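Local coordinates for protein EvpC (Edwardsiella tarda, PDB 3EAA) that probably forms, as an Hcp-family protein, stacked hexameric rings of the type VI secretion tube and is itself secreted by that system, at the interface of chains A and B. Sequence-based numbering; all coordinates share one arbitrary frame. Chains: chain A/B, EvpC.

The interface of chains A and B. Residues chain A 38, 40, 44-47; chain B 79, 104-106, 129-131, 157.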
loop_
_atom_site.group_PDB
_atom_site.type_symbol
_atom_site.label_atom_id
_atom_site.label_comp_id
_atom_site.label_asym_id
_atom_site.label_seq_id
_atom_site.Cartn_x
_atom_site.Cartn_y
_atom_site.Cartn_z
ATOM N N CYS A 38 27.197 -2.182 -7.924
ATOM C CA CYS A 38 27.387 -3.069 -9.061
ATOM C C CYS A 38 26.148 -3.086 -9.943
ATOM O O CYS A 38 25.091 -3.576 -9.542
ATOM C CB CYS A 38 27.713 -4.488 -8.588
ATOM S SG CYS A 38 28.471 -5.503 -9.869
HETATM N N MSE A 40 23.890 -3.959 -13.517
HETATM C CA MSE A 40 23.726 -5.092 -14.422
HETATM C C MSE A 40 24.289 -4.727 -15.793
HETATM O O MSE A 40 24.125 -5.473 -16.750
HETATM C CB MSE A 40 22.262 -5.520 -14.521
ATOM N N THR A 44 29.766 -3.539 -20.286
ATOM C CA THR A 44 31.136 -3.493 -19.773
ATOM C C THR A 44 31.696 -4.892 -19.511
ATOM O O THR A 44 30.972 -5.782 -19.075
ATOM C CB THR A 44 31.207 -2.639 -18.512
ATOM N N GLN A 45 32.988 -5.074 -19.762
ATOM C CA GLN A 45 33.600 -6.401 -19.706
ATOM C C GLN A 45 33.848 -6.886 -18.276
ATOM O O GLN A 45 33.470 -8.003 -17.915
ATOM C CB GLN A 45 34.899 -6.429 -20.519
ATOM C CG GLN A 45 35.326 -7.818 -20.983
ATOM C CD GLN A 45 35.923 -8.640 -19.860
ATOM O OE1 GLN A 45 36.284 -8.104 -18.813
ATOM N NE2 GLN A 45 36.035 -9.946 -20.073
ATOM N N GLY A 46 34.495 -6.053 -17.468
ATOM C CA GLY A 46 34.686 -6.364 -16.062
ATOM C C GLY A 46 33.368 -6.223 -15.324
ATOM O O GLY A 46 32.357 -5.866 -15.931
ATOM N N LEU A 47 33.364 -6.506 -14.025
ATOM C CA LEU A 47 32.147 -6.360 -13.242
ATOM C C LEU A 47 31.848 -4.891 -12.962
ATOM O O LEU A 47 30.769 -4.398 -13.312
ATOM C CB LEU A 47 32.238 -7.134 -11.933
ATOM C CG LEU A 47 31.769 -8.587 -11.963
ATOM C CD1 LEU A 47 31.797 -9.176 -10.557
ATOM C CD2 LEU A 47 30.382 -8.694 -12.568
ATOM N N ASN B 79 35.020 -10.694 -6.225
ATOM C CA ASN B 79 34.675 -11.471 -7.418
ATOM C C ASN B 79 34.718 -12.977 -7.219
ATOM O O ASN B 79 35.747 -13.528 -6.817
ATOM C CB ASN B 79 35.583 -11.111 -8.591
ATOM C CG ASN B 79 35.300 -9.735 -9.141
ATOM O OD1 ASN B 79 34.825 -8.862 -8.417
ATOM N ND2 ASN B 79 35.589 -9.529 -10.430
ATOM N N HIS B 104 31.143 -15.361 -12.972
ATOM C CA HIS B 104 31.624 -14.003 -12.699
ATOM C C HIS B 104 30.667 -13.233 -11.778
ATOM O O HIS B 104 30.157 -12.167 -12.118
ATOM C CB HIS B 104 31.909 -13.237 -13.995
ATOM C CG HIS B 104 32.947 -13.882 -14.851
ATOM N ND1 HIS B 104 34.298 -13.884 -14.516
ATOM C CD2 HIS B 104 32.864 -14.568 -16.011
ATOM C CE1 HIS B 104 34.975 -14.534 -15.431
ATOM N NE2 HIS B 104 34.130 -14.965 -16.362
ATOM N N VAL B 105 30.454 -13.788 -10.595
ATOM C CA VAL B 105 29.464 -13.276 -9.676
ATOM C C VAL B 105 30.039 -12.316 -8.647
ATOM O O VAL B 105 31.190 -12.445 -8.237
ATOM C CB VAL B 105 28.795 -14.421 -8.905
ATOM C CG1 VAL B 105 27.374 -14.023 -8.501
ATOM C CG2 VAL B 105 28.785 -15.686 -9.735
ATOM N N ALA B 106 29.207 -11.367 -8.217
ATOM C CA ALA B 106 29.516 -10.464 -7.108
ATOM C C ALA B 106 28.322 -10.338 -6.161
ATOM O O ALA B 106 27.185 -10.565 -6.546
ATOM C CB ALA B 106 29.908 -9.091 -7.644
ATOM N N ALA B 129 24.980 -9.946 -8.266
ATOM C CA ALA B 129 25.233 -9.502 -9.633
ATOM C C ALA B 129 26.162 -10.492 -10.354
ATOM O O ALA B 129 26.968 -11.165 -9.713
ATOM C CB ALA B 129 25.818 -8.111 -9.630
ATOM N N TYR B 130 26.042 -10.584 -11.676
ATOM C CA TYR B 130 26.774 -11.600 -12.443
ATOM C C TYR B 130 27.083 -11.192 -13.890
ATOM O O TYR B 130 26.779 -10.080 -14.313
ATOM C CB TYR B 130 26.021 -12.942 -12.415
ATOM C CG TYR B 130 24.559 -12.870 -12.829
ATOM C CD1 TYR B 130 23.610 -12.238 -12.027
ATOM C CD2 TYR B 130 24.128 -13.451 -14.013
ATOM C CE1 TYR B 130 22.287 -12.180 -12.405
ATOM C CE2 TYR B 130 22.804 -13.397 -14.396
ATOM C CZ TYR B 130 21.892 -12.762 -13.590
ATOM O OH TYR B 130 20.574 -12.712 -13.983
ATOM N N LYS B 131 27.703 -12.096 -14.642
ATOM C CA LYS B 131 28.008 -11.837 -16.046
ATOM C C LYS B 131 27.303 -12.828 -16.958
ATOM O O LYS B 131 26.825 -12.458 -18.030
ATOM C CB LYS B 131 29.515 -11.896 -16.303
ATOM C CG LYS B 131 30.273 -10.647 -15.889
ATOM C CD LYS B 131 29.817 -9.434 -16.673
ATOM C CE LYS B 131 30.731 -8.253 -16.408
ATOM N NZ LYS B 131 30.243 -7.010 -17.055
ATOM N N LEU B 157 26.224 -11.524 -20.833
ATOM C CA LEU B 157 26.194 -10.074 -20.949
ATOM C C LEU B 157 27.524 -9.506 -21.421
ATOM O O LEU B 157 27.650 -8.297 -21.611
ATOM C CB LEU B 157 25.810 -9.451 -19.610
ATOM C CG LEU B 157 24.399 -9.796 -19.130
ATOM C CD1 LEU B 157 24.190 -9.364 -17.687
ATOM C CD2 LEU B 157 23.351 -9.178 -20.054
#
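B:Lys131 leaves its backbone with CG anti to the carbonyl carbon (chi1 -79°) and bends once, at chi2 (-62°). Beyond that bend the chain runs extended to the amine. A:Leu47 points the opposite way, into chain B. The two side chains therefore slide past each other head to tail. Their flanks touch where A:Leu47 CD2 lies 3.9 Å from B:Lys131 CG. The amine of B:Lys131 is gripped by two main-chain carbonyls of one loop. B:Lys131 NZ donates to A:Thr44 O at 2.5 Å and to A:Gly46 O at 2.7 Å. It stands above both carbonyl planes rather than in them. The two acceptors flank A:Gln45, which is poorly ordered. The carbonyl dipoles probably help to offset the charge of the lysine.

A:Leu47 is the apolar plug of the patch and has 111 Å² of its own surface hidden by chain B, the largest share in the patch. Its branches divide the work. A:Leu47 CD1 meets the methyl CB of B:Ala106 at 3.5 Å. A:Leu47 CD1 also meets B:Asn79 tip to tip, 3.8 Å from the amide carbon B:Asn79 CG. A:Leu47 CD2 turns to the main chain of B:His104 and packs 3.5 Å from its carbonyl O. A smaller apolar contact lies to one side. A:Cys38 has SG anti to the backbone N (chi1 -161°), and the sulfur reaches the methyl CB of B:Ala129 at 3.7 Å.

Chain A offers the loop that links strands 32-36 and 52-54. Chain B receives it at the start of strand 105-113, at the end of strand 123-129 and on the turn that follows. B:Asn79 adds the segment after helix 67-76. The two copies use different surfaces, as suits neighbours in a ring. The deposited assembly is a hexamer, and this loop probably helps to join adjacent subunits.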